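Local coordinates for protein putative Acetyltransferase (Pyrococcus horikoshii, PDB 3DDD) that binds coenzyme A and probably works as an acyltransferase of the GNAT family, with two GNAT-type regions in one chain, at residues Pro221-Phe232 with Asp247-Phe255; Leu187-Arg196 with Glu203-Gly211. All coordinates share one frame; numbering follows the deposited sequence. Where two conformers were deposited one is given.

Overall arrangement
Both contacts lie in the range of the second GNAT domain, 171-281, and they are in series along the chain, with centres about 17 Å apart. Strand 204-209 is what relates them. Interaction 2 packs helix 184-192 on the face carrying Phe205, Leu207 and Tyr209, while helix 221-233 of interaction 1 lies against the opposite face, where Ile227 CD1 is 3.3 Å from Gly204 C and Ile227 CG2 is 3.7 Å from Gly206 N. Interaction 1 then adds helix 246-252 beside that helix. The coenzyme A pocket is formed by residues between 40 and 136, so neither contact builds it, although interaction 2 touches helix 47-60 through Tyr190, Arg193 and Tyr209.

Interaction 1 (Pro221-Phe232 with Asp247-Phe255); sequences PRVAEKILLKAF and DALELIKIF
Pro221 and Asp247 set the near end of this helix pair, their CA atoms 6.4 Å apart; the spacing is almost unchanged at Glu225 and Leu251 and widens only at Leu229 and Phe255, to 9.0 Å between CA atoms. The axes of the segments 221-232 and 247-252 run broadly in the same direction, at 44°, with a closest approach of 10.3 Å. Helix 221-233 links the parallel strands 212-218 and 238-242, and helix 246-252 follows, a strand-helix-strand-helix order consistent with the second half of a GNAT fold.

The evidence for knobs-into-holes packing is Leu251, whose side chain sits among Pro221, Ala224, Glu225 and Leu228. With CG trans to the backbone N (chi1 178°), its two methyls divide the work: CD1 lies against the first helical turn, 3.3 Å from Glu225 N, and CD2 turns to Ala224 CB and Leu228 CD2. Glu225 N is already bonded to Pro221 O, so the methyl covers a satisfied amide.

Where the CA spacing has widened, Phe255 bridges to the first helix. Its CE1 meets Leu228 CD2 at 3.6 Å and its CZ reaches Leu229 CD2. The Phe232 and Phe255 side chains slide past each other in opposite directions, CD2 meeting CD2 at 3.5 Å, and their rings meet obliquely, centroids 5.5 Å apart and planes at 34°. Arg237 adds a cation-pi contact to Phe232. On the outer side, the Ile254 side chain crosses that of Glu225 at about a right angle and its CD1 touches OE1, while Glu225 OE2 is salt-bridged to Lys156. No hydrogen bond joins the two segments, and Tyr280 of strand 279-281 touches Pro221, Asp247 and Leu251. At the near end, Asp247 OD2 rests 3.2 Å from Pro221 CG, against the proline ring.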
loop_
_atom_site.group_PDB
_atom_site.type_symbol
_atom_site.label_atom_id
_atom_site.label_comp_id
_atom_site.label_asym_id
_atom_site.label_seq_id
_atom_site.Cartn_x
_atom_site.Cartn_y
_atom_site.Cartn_z
ATOM N N PRO A 221 -16.408 -16.229 -4.916
ATOM C CA PRO A 221 -15.140 -16.918 -5.095
ATOM C C PRO A 221 -14.896 -17.415 -6.502
ATOM O O PRO A 221 -13.744 -17.417 -6.940
ATOM C CB PRO A 221 -15.241 -18.093 -4.126
ATOM C CG PRO A 221 -16.189 -17.595 -3.050
ATOM C CD PRO A 221 -17.211 -16.821 -3.824
ATOM N N ARG A 222 -15.939 -17.848 -7.216
ATOM C CA ARG A 222 -15.714 -18.343 -8.578
ATOM C C ARG A 222 -15.276 -17.238 -9.529
ATOM O O ARG A 222 -14.414 -17.478 -10.343
ATOM C CB ARG A 222 -16.881 -19.141 -9.162
ATOM C CG ARG A 222 -18.208 -18.458 -9.189
ATOM C CD ARG A 222 -19.185 -19.187 -10.158
ATOM N NE ARG A 222 -18.986 -18.684 -11.509
ATOM C CZ ARG A 222 -19.508 -17.556 -11.986
ATOM N NH1 ARG A 222 -20.304 -16.785 -11.241
ATOM N NH2 ARG A 222 -19.230 -17.196 -13.230
ATOM N N VAL A 223 -15.847 -16.043 -9.415
ATOM C CA VAL A 223 -15.393 -14.908 -10.210
ATOM C C VAL A 223 -13.967 -14.482 -9.819
ATOM O O VAL A 223 -13.128 -14.242 -10.709
ATOM C CB VAL A 223 -16.399 -13.745 -10.172
ATOM C CG1 VAL A 223 -15.772 -12.470 -10.658
ATOM C CG2 VAL A 223 -17.641 -14.107 -11.046
ATOM N N ALA A 224 -13.666 -14.427 -8.520
ATOM C CA ALA A 224 -12.278 -14.115 -8.065
ATOM C C ALA A 224 -11.295 -15.106 -8.665
ATOM O O ALA A 224 -10.210 -14.706 -9.123
ATOM C CB ALA A 224 -12.149 -14.116 -6.554
ATOM N N GLU A 225 -11.650 -16.395 -8.670
ATOM C CA GLU A 225 -10.758 -17.393 -9.265
ATOM C C GLU A 225 -10.493 -17.124 -10.748
ATOM O O GLU A 225 -9.344 -17.150 -11.159
ATOM C CB GLU A 225 -11.273 -18.811 -9.068
ATOM C CG GLU A 225 -10.316 -19.860 -9.608
ATOM C CD GLU A 225 -10.913 -21.245 -9.578
ATOM O OE1 GLU A 225 -10.764 -21.936 -8.552
ATOM O OE2 GLU A 225 -11.532 -21.636 -10.589
ATOM N N LYS A 226 -11.544 -16.885 -11.537
ATOM C CA LYS A 226 -11.402 -16.570 -12.977
ATOM C C LYS A 226 -10.394 -15.442 -13.154
ATOM O O LYS A 226 -9.505 -15.515 -14.000
ATOM C CB LYS A 226 -12.709 -16.062 -13.624
ATOM C CG LYS A 226 -13.889 -16.970 -13.588
ATOM C CD LYS A 226 -15.121 -16.316 -14.273
ATOM C CE LYS A 226 -15.335 -16.831 -15.689
ATOM N NZ LYS A 226 -16.009 -15.816 -16.538
ATOM N N ILE A 227 -10.566 -14.370 -12.382
ATOM C CA ILE A 227 -9.663 -13.218 -12.511
ATOM C C ILE A 227 -8.237 -13.642 -12.116
ATOM O O ILE A 227 -7.280 -13.377 -12.841
ATOM C CB ILE A 227 -10.147 -12.006 -11.710
ATOM C CG1 ILE A 227 -11.496 -11.523 -12.253
ATOM C CG2 ILE A 227 -9.098 -10.863 -11.727
ATOM C CD1 ILE A 227 -12.250 -10.638 -11.258
ATOM N N LEU A 228 -8.095 -14.356 -11.001
ATOM C CA LEU A 228 -6.759 -14.683 -10.542
ATOM C C LEU A 228 -6.015 -15.572 -11.543
ATOM O O LEU A 228 -4.829 -15.360 -11.777
ATOM C CB LEU A 228 -6.773 -15.270 -9.135
ATOM C CG LEU A 228 -5.417 -15.340 -8.442
ATOM C CD1 LEU A 228 -4.659 -14.034 -8.544
ATOM C CD2 LEU A 228 -5.589 -15.802 -6.996
ATOM N N LEU A 229 -6.704 -16.540 -12.141
ATOM C CA LEU A 229 -6.083 -17.407 -13.152
ATOM C C LEU A 229 -5.571 -16.605 -14.351
ATOM O O LEU A 229 -4.481 -16.861 -14.835
ATOM C CB LEU A 229 -7.059 -18.489 -13.653
ATOM C CG LEU A 229 -7.530 -19.606 -12.731
ATOM C CD1 LEU A 229 -8.668 -20.363 -13.453
ATOM C CD2 LEU A 229 -6.429 -20.566 -12.351
ATOM N N LYS A 230 -6.377 -15.675 -14.847
ATOM C CA LYS A 230 -5.992 -14.801 -15.961
ATOM C C LYS A 230 -4.840 -13.844 -15.580
ATOM O O LYS A 230 -3.966 -13.540 -16.395
ATOM C CB LYS A 230 -7.211 -14.010 -16.457
ATOM C CG LYS A 230 -6.978 -13.072 -17.658
ATOM C CD LYS A 230 -6.478 -13.790 -18.913
ATOM C CE LYS A 230 -7.544 -14.679 -19.523
ATOM N NZ LYS A 230 -7.053 -15.662 -20.563
ATOM N N ALA A 231 -4.846 -13.391 -14.337
ATOM C CA ALA A 231 -3.792 -12.530 -13.805
ATOM C C ALA A 231 -2.483 -13.280 -13.791
ATOM O O ALA A 231 -1.446 -12.726 -14.139
ATOM C CB ALA A 231 -4.159 -12.018 -12.392
ATOM N N PHE A 232 -2.522 -14.551 -13.412
ATOM C CA PHE A 232 -1.305 -15.367 -13.360
ATOM C C PHE A 232 -0.731 -15.516 -14.777
ATOM O O PHE A 232 0.474 -15.465 -15.000
ATOM C CB PHE A 232 -1.603 -16.741 -12.738
ATOM C CG PHE A 232 -0.366 -17.547 -12.443
ATOM C CD1 PHE A 232 0.290 -18.240 -13.459
ATOM C CD2 PHE A 232 0.149 -17.597 -11.153
ATOM C CE1 PHE A 232 1.475 -18.934 -13.198
ATOM C CE2 PHE A 232 1.289 -18.316 -10.867
ATOM C CZ PHE A 232 1.967 -18.986 -11.892
ATOM N N ASP A 247 -12.722 -16.878 2.161
ATOM C CA ASP A 247 -12.640 -17.451 0.822
ATOM C C ASP A 247 -11.336 -17.163 0.097
ATOM O O ASP A 247 -10.973 -17.896 -0.809
ATOM C CB ASP A 247 -13.794 -16.972 -0.057
ATOM C CG ASP A 247 -15.140 -17.544 0.363
ATOM O OD1 ASP A 247 -15.210 -18.635 0.981
ATOM O OD2 ASP A 247 -16.144 -16.883 0.059
ATOM N N ALA A 248 -10.648 -16.089 0.472
ATOM C CA ALA A 248 -9.410 -15.696 -0.203
ATOM C C ALA A 248 -8.264 -16.695 0.026
ATOM O O ALA A 248 -7.568 -17.030 -0.905
ATOM C CB ALA A 248 -8.982 -14.235 0.192
ATOM N N LEU A 249 -8.081 -17.164 1.253
ATOM C CA LEU A 249 -7.074 -18.182 1.568
ATOM C C LEU A 249 -7.313 -19.495 0.849
ATOM O O LEU A 249 -6.367 -20.155 0.450
ATOM C CB LEU A 249 -7.051 -18.482 3.077
ATOM C CG LEU A 249 -6.778 -17.384 4.141
ATOM C CD1 LEU A 249 -6.023 -16.178 3.544
ATOM C CD2 LEU A 249 -8.040 -16.921 4.896
ATOM N N GLU A 250 -8.582 -19.889 0.716
ATOM C CA GLU A 250 -8.939 -21.121 -0.001
ATOM C C GLU A 250 -8.726 -20.962 -1.498
ATOM O O GLU A 250 -8.319 -21.886 -2.157
ATOM C CB GLU A 250 -10.402 -21.493 0.267
ATOM C CG GLU A 250 -10.841 -22.849 -0.310
ATOM C CD GLU A 250 -10.106 -24.060 0.313
ATOM O OE1 GLU A 250 -9.573 -23.954 1.455
ATOM O OE2 GLU A 250 -10.078 -25.122 -0.355
ATOM N N LEU A 251 -9.028 -19.775 -2.012
ATOM C CA LEU A 251 -8.920 -19.445 -3.430
ATOM C C LEU A 251 -7.500 -19.669 -3.935
ATOM O O LEU A 251 -7.277 -20.266 -4.982
ATOM C CB LEU A 251 -9.310 -17.956 -3.641
ATOM C CG LEU A 251 -9.226 -17.375 -5.070
ATOM C CD1 LEU A 251 -10.505 -17.625 -5.847
ATOM C CD2 LEU A 251 -8.895 -15.869 -5.045
ATOM N N ILE A 252 -6.518 -19.177 -3.198
ATOM C CA ILE A 252 -5.141 -19.181 -3.707
ATOM C C ILE A 252 -4.448 -20.538 -3.599
ATOM O O ILE A 252 -3.409 -20.746 -4.219
ATOM C CB ILE A 252 -4.294 -18.064 -3.073
ATOM C CG1 ILE A 252 -4.160 -18.250 -1.554
ATOM C CG2 ILE A 252 -4.926 -16.713 -3.409
ATOM C CD1 ILE A 252 -2.930 -17.573 -0.976
ATOM N N LYS A 253 -5.049 -21.470 -2.857
ATOM C CA LYS A 253 -4.450 -22.776 -2.641
ATOM C C LYS A 253 -4.137 -23.525 -3.917
ATOM O O LYS A 253 -3.163 -24.261 -3.955
ATOM C CB LYS A 253 -5.332 -23.630 -1.723
ATOM C CG LYS A 253 -5.265 -23.185 -0.252
ATOM C CD LYS A 253 -6.199 -24.031 0.694
ATOM C CE LYS A 253 -5.993 -23.638 2.180
ATOM N NZ LYS A 253 -7.135 -24.061 3.036
ATOM N N ILE A 254 -4.923 -23.335 -4.969
ATOM C CA ILE A 254 -4.638 -24.058 -6.233
ATOM C C ILE A 254 -3.326 -23.595 -6.904
ATOM O O ILE A 254 -2.832 -24.240 -7.833
ATOM C CB ILE A 254 -5.815 -23.979 -7.258
ATOM C CG1 ILE A 254 -6.215 -22.519 -7.533
ATOM C CG2 ILE A 254 -6.991 -24.776 -6.741
ATOM C CD1 ILE A 254 -7.193 -22.362 -8.662
ATOM N N PHE A 255 -2.775 -22.481 -6.434
ATOM C CA PHE A 255 -1.498 -21.977 -6.934
ATOM C C PHE A 255 -0.330 -22.491 -6.076
ATOM O O PHE A 255 0.805 -22.120 -6.289
ATOM C CB PHE A 255 -1.513 -20.443 -6.948
ATOM C CG PHE A 255 -2.515 -19.844 -7.908
ATOM C CD1 PHE A 255 -3.814 -19.589 -7.519
ATOM C CD2 PHE A 255 -2.128 -19.486 -9.191
ATOM C CE1 PHE A 255 -4.728 -19.019 -8.400
ATOM C CE2 PHE A 255 -3.024 -18.924 -10.091
ATOM C CZ PHE A 255 -4.336 -18.692 -9.693
#

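Interaction 2 (Leu187-Arg196 with Glu203-Gly211); sequences LEAYMRRGAR and EGFGLVYRG. With EDO (1,2-ethanediol), chain D.
Tyr190 and Tyr209 are each carried to the other by their first torsions: chi1 of -83° places CG of Tyr190 anti to its carbonyl carbon, and 178° places CG of Tyr209 anti to its backbone N. The CD1-CE1 edge of Tyr190 then points at one face of Tyr209, a T-shaped pair with planes at 73° and centroids 5.1 Å apart; Arg210 CG covers the opposite face. An alanine in place of Tyr209 would be likely to leave the Tyr190 edge without its aromatic face and open a gap beside Ile56 of helix 47-60. Leu207 packs against the helix, its CD1 3.8 Å from CG of selenomethionine Met191 and its CD2 near Tyr190 CB.

Two nearly straight bonds pair the backbones, Arg196 N to Val208 O at 2.7 Å and Val208 N to Arg196 O at 2.9 Å. Beside them an ethanediol, probably from the crystallisation liquor, takes Arg210 N on O1 and a weak bond from Arg196 NE on O2; Arg196 NH1 is salt-bridged to Glu163. Gly194, at positive phi, ends the helix in a Schellman motif that leads directly into the antiparallel hairpin 196-200/204-209 of the GNAT-type sheet.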
loop_
_atom_site.group_PDB
_atom_site.type_symbol
_atom_site.label_atom_id
_atom_site.label_comp_id
_atom_site.label_asym_id
_atom_site.label_seq_id
_atom_site.Cartn_x
_atom_site.Cartn_y
_atom_site.Cartn_z
ATOM N N LEU A 187 -5.805 3.571 -8.643
ATOM C CA LEU A 187 -5.955 2.655 -9.782
ATOM C C LEU A 187 -5.539 3.343 -11.087
ATOM O O LEU A 187 -4.747 2.811 -11.837
ATOM C CB LEU A 187 -7.398 2.124 -9.889
ATOM C CG LEU A 187 -7.693 0.886 -9.033
ATOM C CD1 LEU A 187 -7.692 1.226 -7.544
ATOM C CD2 LEU A 187 -9.010 0.294 -9.454
ATOM N N GLU A 188 -6.057 4.539 -11.323
ATOM C CA GLU A 188 -5.715 5.319 -12.513
ATOM C C GLU A 188 -4.215 5.587 -12.702
ATOM O O GLU A 188 -3.728 5.548 -13.820
ATOM C CB GLU A 188 -6.434 6.673 -12.453
ATOM C CG GLU A 188 -7.856 6.661 -12.951
ATOM C CD GLU A 188 -8.674 7.894 -12.509
ATOM O OE1 GLU A 188 -8.154 8.769 -11.780
ATOM O OE2 GLU A 188 -9.848 7.986 -12.900
ATOM N N ALA A 189 -3.526 5.921 -11.613
ATOM C CA ALA A 189 -2.089 6.231 -11.641
ATOM C C ALA A 189 -1.276 5.015 -12.050
ATOM O O ALA A 189 -0.369 5.113 -12.870
ATOM C CB ALA A 189 -1.613 6.787 -10.249
ATOM N N TYR A 190 -1.631 3.858 -11.505
ATOM C CA TYR A 190 -1.042 2.587 -11.908
ATOM C C TYR A 190 -1.311 2.207 -13.363
ATOM O O TYR A 190 -0.431 1.685 -14.054
ATOM C CB TYR A 190 -1.513 1.459 -10.987
ATOM C CG TYR A 190 -0.714 1.382 -9.718
ATOM C CD1 TYR A 190 0.500 0.718 -9.688
ATOM C CD2 TYR A 190 -1.163 1.989 -8.556
ATOM C CE1 TYR A 190 1.259 0.654 -8.536
ATOM C CE2 TYR A 190 -0.430 1.936 -7.387
ATOM C CZ TYR A 190 0.785 1.266 -7.377
ATOM O OH TYR A 190 1.513 1.214 -6.222
HETATM N N MSE A 191 -2.526 2.451 -13.815
HETATM C CA MSE A 191 -2.890 2.198 -15.185
HETATM C C MSE A 191 -2.156 3.139 -16.135
HETATM O O MSE A 191 -1.831 2.731 -17.258
HETATM C CB MSE A 191 -4.396 2.258 -15.375
HETATM C CG MSE A 191 -5.126 1.097 -14.755
HETATM SE SE MSE A 191 -7.064 1.347 -14.624
HETATM C CE MSE A 191 -7.442 1.301 -16.559
ATOM N N ARG A 192 -1.837 4.364 -15.718
ATOM C CA ARG A 192 -0.943 5.193 -16.579
ATOM C C ARG A 192 0.435 4.550 -16.799
ATOM O O ARG A 192 1.081 4.816 -17.824
ATOM C CB ARG A 192 -0.799 6.615 -16.059
ATOM C CG ARG A 192 -2.111 7.435 -16.207
ATOM C CD ARG A 192 -1.888 8.929 -15.985
ATOM N NE ARG A 192 -1.629 9.227 -14.578
ATOM C CZ ARG A 192 -2.599 9.363 -13.681
ATOM N NH1 ARG A 192 -3.860 9.223 -14.059
ATOM N NH2 ARG A 192 -2.316 9.612 -12.407
ATOM N N ARG A 193 0.872 3.683 -15.871
ATOM C CA ARG A 193 2.171 3.033 -15.986
ATOM C C ARG A 193 2.128 1.611 -16.499
ATOM O O ARG A 193 3.114 0.907 -16.399
ATOM C CB ARG A 193 2.878 2.999 -14.651
ATOM C CG ARG A 193 2.810 4.253 -13.916
ATOM C CD ARG A 193 4.073 5.022 -13.971
ATOM N NE ARG A 193 3.837 6.279 -13.275
ATOM C CZ ARG A 193 4.767 7.184 -13.025
ATOM N NH1 ARG A 193 6.045 6.965 -13.362
ATOM N NH2 ARG A 193 4.403 8.304 -12.408
ATOM N N GLY A 194 0.984 1.169 -16.983
ATOM C CA GLY A 194 0.908 -0.089 -17.687
ATOM C C GLY A 194 0.145 -1.169 -16.966
ATOM O O GLY A 194 -0.026 -2.254 -17.515
ATOM N N ALA A 195 -0.322 -0.873 -15.752
ATOM C CA ALA A 195 -1.103 -1.823 -14.974
ATOM C C ALA A 195 -2.347 -2.180 -15.762
ATOM O O ALA A 195 -2.902 -1.330 -16.439
ATOM C CB ALA A 195 -1.476 -1.236 -13.609
ATOM N N ARG A 196 -2.771 -3.443 -15.685
ATOM C CA ARG A 196 -3.860 -3.950 -16.502
ATOM C C ARG A 196 -5.075 -4.176 -15.639
ATOM O O ARG A 196 -4.959 -4.811 -14.605
ATOM C CB ARG A 196 -3.476 -5.278 -17.097
ATOM C CG ARG A 196 -2.190 -5.263 -17.981
ATOM C CD ARG A 196 -1.722 -6.728 -18.138
ATOM N NE ARG A 196 -0.616 -6.955 -19.067
ATOM C CZ ARG A 196 -0.742 -6.977 -20.380
ATOM N NH1 ARG A 196 -1.920 -6.757 -20.953
ATOM N NH2 ARG A 196 0.324 -7.210 -21.117
ATOM N N GLU A 203 -18.977 -8.507 -12.087
ATOM C CA GLU A 203 -18.995 -9.023 -10.715
ATOM C C GLU A 203 -17.622 -9.035 -10.063
ATOM O O GLU A 203 -17.492 -9.449 -8.918
ATOM C CB GLU A 203 -19.521 -10.463 -10.695
ATOM C CG GLU A 203 -20.977 -10.686 -11.122
ATOM C CD GLU A 203 -21.325 -12.185 -11.142
ATOM O OE1 GLU A 203 -20.754 -12.949 -10.317
ATOM O OE2 GLU A 203 -22.162 -12.596 -11.978
ATOM N N GLY A 204 -16.583 -8.615 -10.780
ATOM C CA GLY A 204 -15.279 -8.577 -10.168
ATOM C C GLY A 204 -14.218 -7.974 -11.035
ATOM O O GLY A 204 -14.392 -7.872 -12.231
ATOM N N PHE A 205 -13.133 -7.545 -10.400
ATOM C CA PHE A 205 -11.978 -7.008 -11.100
ATOM C C PHE A 205 -10.691 -7.283 -10.329
ATOM O O PHE A 205 -10.702 -7.464 -9.100
ATOM C CB PHE A 205 -12.117 -5.490 -11.381
ATOM C CG PHE A 205 -11.783 -4.616 -10.203
ATOM C CD1 PHE A 205 -10.490 -4.168 -9.997
ATOM C CD2 PHE A 205 -12.776 -4.230 -9.301
ATOM C CE1 PHE A 205 -10.176 -3.386 -8.929
ATOM C CE2 PHE A 205 -12.479 -3.443 -8.211
ATOM C CZ PHE A 205 -11.179 -3.022 -8.009
ATOM N N GLY A 206 -9.595 -7.303 -11.079
ATOM C CA GLY A 206 -8.259 -7.317 -10.522
ATOM C C GLY A 206 -7.341 -6.391 -11.301
ATOM O O GLY A 206 -7.512 -6.214 -12.515
ATOM N N LEU A 207 -6.387 -5.777 -10.593
ATOM C CA LEU A 207 -5.419 -4.884 -11.221
ATOM C C LEU A 207 -4.070 -5.573 -11.192
ATOM O O LEU A 207 -3.670 -6.050 -10.166
ATOM C CB LEU A 207 -5.358 -3.555 -10.489
ATOM C CG LEU A 207 -4.462 -2.476 -11.106
ATOM C CD1 LEU A 207 -5.065 -1.936 -12.405
ATOM C CD2 LEU A 207 -4.293 -1.370 -10.060
ATOM N N VAL A 208 -3.412 -5.686 -12.336
ATOM C CA VAL A 208 -2.146 -6.397 -12.426
ATOM C C VAL A 208 -1.090 -5.388 -12.825
ATOM O O VAL A 208 -1.199 -4.757 -13.868
ATOM C CB VAL A 208 -2.211 -7.566 -13.453
ATOM C CG1 VAL A 208 -0.872 -8.283 -13.546
ATOM C CG2 VAL A 208 -3.272 -8.529 -13.061
ATOM N N TYR A 209 -0.086 -5.226 -11.966
ATOM C CA TYR A 209 1.006 -4.325 -12.201
ATOM C C TYR A 209 2.274 -5.059 -11.869
ATOM O O TYR A 209 2.431 -5.500 -10.737
ATOM C CB TYR A 209 0.877 -3.081 -11.294
ATOM C CG TYR A 209 2.039 -2.127 -11.471
ATOM C CD1 TYR A 209 2.279 -1.499 -12.705
ATOM C CD2 TYR A 209 2.919 -1.872 -10.431
ATOM C CE1 TYR A 209 3.340 -0.620 -12.863
ATOM C CE2 TYR A 209 3.991 -1.022 -10.597
ATOM C CZ TYR A 209 4.184 -0.380 -11.800
ATOM O OH TYR A 209 5.285 0.442 -11.928
ATOM N N ARG A 210 3.177 -5.192 -12.843
ATOM C CA ARG A 210 4.373 -6.002 -12.681
ATOM C C ARG A 210 3.993 -7.437 -12.257
ATOM O O ARG A 210 3.167 -8.100 -12.907
ATOM C CB ARG A 210 5.300 -5.343 -11.690
ATOM C CG ARG A 210 5.619 -3.860 -12.015
ATOM C CD ARG A 210 6.302 -3.699 -13.350
ATOM N NE ARG A 210 6.795 -2.341 -13.604
ATOM C CZ ARG A 210 8.037 -1.903 -13.383
ATOM N NH1 ARG A 210 8.984 -2.694 -12.875
ATOM N NH2 ARG A 210 8.341 -0.645 -13.677
ATOM N N GLY A 211 4.545 -7.949 -11.178
ATOM C CA GLY A 211 4.217 -9.341 -10.841
ATOM C C GLY A 211 3.192 -9.396 -9.739
ATOM O O GLY A 211 3.186 -10.331 -8.936
HETATM C C1 EDO D . 1.869 -4.681 -15.971
HETATM O O1 EDO D . 2.727 -3.689 -15.434
HETATM C C2 EDO D . 2.775 -5.835 -16.380
HETATM O O2 EDO D . 1.963 -6.848 -16.977
#